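Local coordinates for beta-agarase B (Zobellia galactanivorans, PDB 1O4Z), which cuts agarose chains internally at beta-1,4-galactosidic linkages, keeping the anomeric configuration, and works as a homodimer, at residues Ile48-Asp53 against Pro141-Ala146. Numbering follows the deposited sequence.
Sequences IPVPAD and PVYIEA
Tyr143 meets Pro51 with the far end of its phenol: Pro51 CG lies 3.3 Å from Tyr143 OH, and Pro51 CD is 3.7 Å from Tyr143 CZ; the two side chains cross at about a right angle. Two neighbours of Pro51 add oblique apolar contacts on the two flanks of the ring. Val50 CG2 comes within 4.1 Å of Tyr143 CD2, its side chain and the tyrosine running past each other in opposing directions, while Ala52 CB stands 4.0 Å from Tyr143 CD1. With CG anti to the backbone N (chi1 -177°), the ring of Tyr143 rises from strand 142-149 against the irregular segment 48-53, and Trp60 of strand 58-62 also touches it. The phenol then reaches back to its own strand: Tyr143 OH donates to Glu145 OE2 at 2.5 Å, with the acceptor in the plane of the ring but the hydroxyl 44° out of the carboxylate plane. That same carboxylate forms salt bridges to Arg231 and Arg331 on the strands flanking 142-149, and Arg331 also binds the carbonyl of Ile48. Replacing Tyr143 with an alanine would probably leave a gap beneath Val50, Pro51 and Ala52 and deprive Glu145 of its phenolic donor. Away from the annotated substrate and sodium sites, the contact joins the loop before strand 58-62 to strand 142-149 of the GH16 beta-sandwich. Its chemistry is divided: between the segments it is mainly apolar van der Waals contact, whereas the buried phenol hydroxyl is held by Glu145, whose carboxylate also has the two arginines, which would be expected to stabilise its ionised form.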
ATOM      1  N   ILE B  48     -16.430   6.437 -24.993  1.00 26.06           N
ATOM      2  CA  ILE B  48     -15.027   6.752 -25.251  1.00 24.71           C
ATOM      3  C   ILE B  48     -14.175   5.722 -24.507  1.00 23.77           C
ATOM      4  O   ILE B  48     -14.332   5.538 -23.313  1.00 23.26           O
ATOM      5  CB  ILE B  48     -14.668   8.188 -24.806  1.00 24.50           C
ATOM      6  CG1 ILE B  48     -15.527   9.208 -25.549  1.00 25.33           C
ATOM      7  CG2 ILE B  48     -13.199   8.475 -25.084  1.00 23.67           C
ATOM      8  CD1 ILE B  48     -15.523  10.582 -24.935  1.00 25.48           C
ATOM      9  N   PRO B  49     -13.321   5.002 -25.221  1.00 23.16           N
ATOM     10  CA  PRO B  49     -12.437   4.026 -24.585  1.00 22.94           C
ATOM     11  C   PRO B  49     -11.611   4.627 -23.447  1.00 22.74           C
ATOM     12  O   PRO B  49     -11.163   5.772 -23.561  1.00 22.77           O
ATOM     13  CB  PRO B  49     -11.525   3.605 -25.735  1.00 23.10           C
ATOM     14  CG  PRO B  49     -12.378   3.753 -26.938  1.00 22.95           C
ATOM     15  CD  PRO B  49     -13.159   5.008 -26.688  1.00 22.98           C
ATOM     16  N   VAL B  50     -11.421   3.881 -22.362  1.00 22.30           N
ATOM     17  CA  VAL B  50     -10.488   4.333 -21.335  1.00 21.92           C
ATOM     18  C   VAL B  50      -9.063   3.919 -21.729  1.00 21.06           C
ATOM     19  O   VAL B  50      -8.804   2.767 -22.097  1.00 20.48           O
ATOM     20  CB  VAL B  50     -10.931   4.007 -19.847  1.00 22.28           C
ATOM     21  CG1 VAL B  50     -12.297   3.367 -19.780  1.00 23.40           C
ATOM     22  CG2 VAL B  50      -9.876   3.235 -19.039  1.00 21.99           C
ATOM     23  N   PRO B  51      -8.162   4.891 -21.734  1.00 20.71           N
ATOM     24  CA  PRO B  51      -6.820   4.685 -22.297  1.00 20.74           C
ATOM     25  C   PRO B  51      -5.903   3.864 -21.427  1.00 21.02           C
ATOM     26  O   PRO B  51      -4.924   3.328 -21.942  1.00 20.46           O
ATOM     27  CB  PRO B  51      -6.273   6.114 -22.438  1.00 20.83           C
ATOM     28  CG  PRO B  51      -7.008   6.933 -21.347  1.00 20.29           C
ATOM     29  CD  PRO B  51      -8.360   6.280 -21.259  1.00 20.83           C
ATOM     30  N   ALA B  52      -6.189   3.807 -20.123  1.00 21.50           N
ATOM     31  CA  ALA B  52      -5.414   2.986 -19.210  1.00 22.06           C
ATOM     32  C   ALA B  52      -5.760   1.530 -19.502  1.00 22.80           C
ATOM     33  O   ALA B  52      -6.886   1.239 -19.908  1.00 22.94           O
ATOM     34  CB  ALA B  52      -5.746   3.336 -17.793  1.00 21.80           C
ATOM     35  N   ASP B  53      -4.804   0.631 -19.318  1.00 23.91           N
ATOM     36  CA  ASP B  53      -5.036  -0.804 -19.555  1.00 25.62           C
ATOM     37  C   ASP B  53      -5.484  -1.497 -18.269  1.00 26.10           C
ATOM     38  O   ASP B  53      -4.704  -1.615 -17.318  1.00 25.78           O
ATOM     39  CB  ASP B  53      -3.765  -1.489 -20.096  1.00 25.76           C
ATOM     40  CG  ASP B  53      -4.005  -2.957 -20.514  1.00 28.63           C
ATOM     41  OD1 ASP B  53      -5.186  -3.416 -20.559  1.00 30.79           O
ATOM     42  OD2 ASP B  53      -3.062  -3.726 -20.825  1.00 29.78           O
ATOM     43  N   PRO B 141      -7.628   0.582  -7.267  1.00 18.00           N
ATOM     44  CA  PRO B 141      -7.276   0.990  -8.626  1.00 17.94           C
ATOM     45  C   PRO B 141      -8.442   1.717  -9.263  1.00 17.93           C
ATOM     46  O   PRO B 141      -9.567   1.245  -9.173  1.00 18.18           O
ATOM     47  CB  PRO B 141      -7.019  -0.345  -9.350  1.00 17.98           C
ATOM     48  CG  PRO B 141      -7.794  -1.386  -8.585  1.00 18.00           C
ATOM     49  CD  PRO B 141      -8.059  -0.829  -7.207  1.00 17.86           C
ATOM     50  N   VAL B 142      -8.177   2.854  -9.892  1.00 17.78           N
ATOM     51  CA  VAL B 142      -9.240   3.703 -10.419  1.00 17.79           C
ATOM     52  C   VAL B 142      -8.725   4.615 -11.518  1.00 17.53           C
ATOM     53  O   VAL B 142      -7.628   5.183 -11.403  1.00 17.64           O
ATOM     54  CB  VAL B 142      -9.891   4.551  -9.280  1.00 17.58           C
ATOM     55  CG1 VAL B 142      -8.952   5.639  -8.795  1.00 17.34           C
ATOM     56  CG2 VAL B 142     -11.208   5.130  -9.722  1.00 17.83           C
ATOM     57  N   TYR B 143      -9.521   4.752 -12.575  1.00 17.54           N
ATOM     58  CA  TYR B 143      -9.250   5.723 -13.639  1.00 17.28           C
ATOM     59  C   TYR B 143     -10.263   6.847 -13.526  1.00 17.35           C
ATOM     60  O   TYR B 143     -11.470   6.590 -13.517  1.00 16.96           O
ATOM     61  CB  TYR B 143      -9.361   5.104 -15.037  1.00 16.95           C
ATOM     62  CG  TYR B 143      -9.003   6.113 -16.105  1.00 16.53           C
ATOM     63  CD1 TYR B 143      -7.686   6.504 -16.285  1.00 17.72           C
ATOM     64  CD2 TYR B 143      -9.971   6.707 -16.895  1.00 17.11           C
ATOM     65  CE1 TYR B 143      -7.335   7.440 -17.238  1.00 18.29           C
ATOM     66  CE2 TYR B 143      -9.624   7.658 -17.872  1.00 18.70           C
ATOM     67  CZ  TYR B 143      -8.298   8.011 -18.026  1.00 18.01           C
ATOM     68  OH  TYR B 143      -7.904   8.944 -18.948  1.00 19.50           O
ATOM     69  N   ILE B 144      -9.770   8.081 -13.438  1.00 17.27           N
ATOM     70  CA  ILE B 144     -10.609   9.267 -13.283  1.00 17.17           C
ATOM     71  C   ILE B 144     -10.233  10.313 -14.332  1.00 17.21           C
ATOM     72  O   ILE B 144      -9.078  10.684 -14.435  1.00 16.85           O
ATOM     73  CB  ILE B 144     -10.413   9.865 -11.873  1.00 17.03           C
ATOM     74  CG1 ILE B 144     -10.793   8.838 -10.801  1.00 17.74           C
ATOM     75  CG2 ILE B 144     -11.227  11.153 -11.721  1.00 16.20           C
ATOM     76  CD1 ILE B 144     -10.274   9.177  -9.416  1.00 18.57           C
ATOM     77  N   GLU B 145     -11.214  10.801 -15.083  1.00 17.00           N
ATOM     78  CA  GLU B 145     -10.948  11.684 -16.216  1.00 16.91           C
ATOM     79  C   GLU B 145     -11.986  12.775 -16.307  1.00 16.77           C
ATOM     80  O   GLU B 145     -13.185  12.496 -16.269  1.00 17.03           O
ATOM     81  CB  GLU B 145     -10.954  10.890 -17.509  1.00 16.67           C
ATOM     82  CG  GLU B 145     -10.287  11.587 -18.681  1.00 17.38           C
ATOM     83  CD  GLU B 145     -10.424  10.781 -19.956  1.00 18.65           C
ATOM     84  OE1 GLU B 145     -11.580  10.648 -20.408  1.00 16.71           O
ATOM     85  OE2 GLU B 145      -9.392  10.257 -20.476  1.00 17.46           O
ATOM     86  N   ALA B 146     -11.529  14.016 -16.413  1.00 16.40           N
ATOM     87  CA  ALA B 146     -12.413  15.155 -16.601  1.00 16.69           C
ATOM     88  C   ALA B 146     -12.230  15.764 -17.992  1.00 16.99           C
ATOM     89  O   ALA B 146     -11.107  15.944 -18.458  1.00 17.58           O
ATOM     90  CB  ALA B 146     -12.155  16.207 -15.542  1.00 16.70           C
TER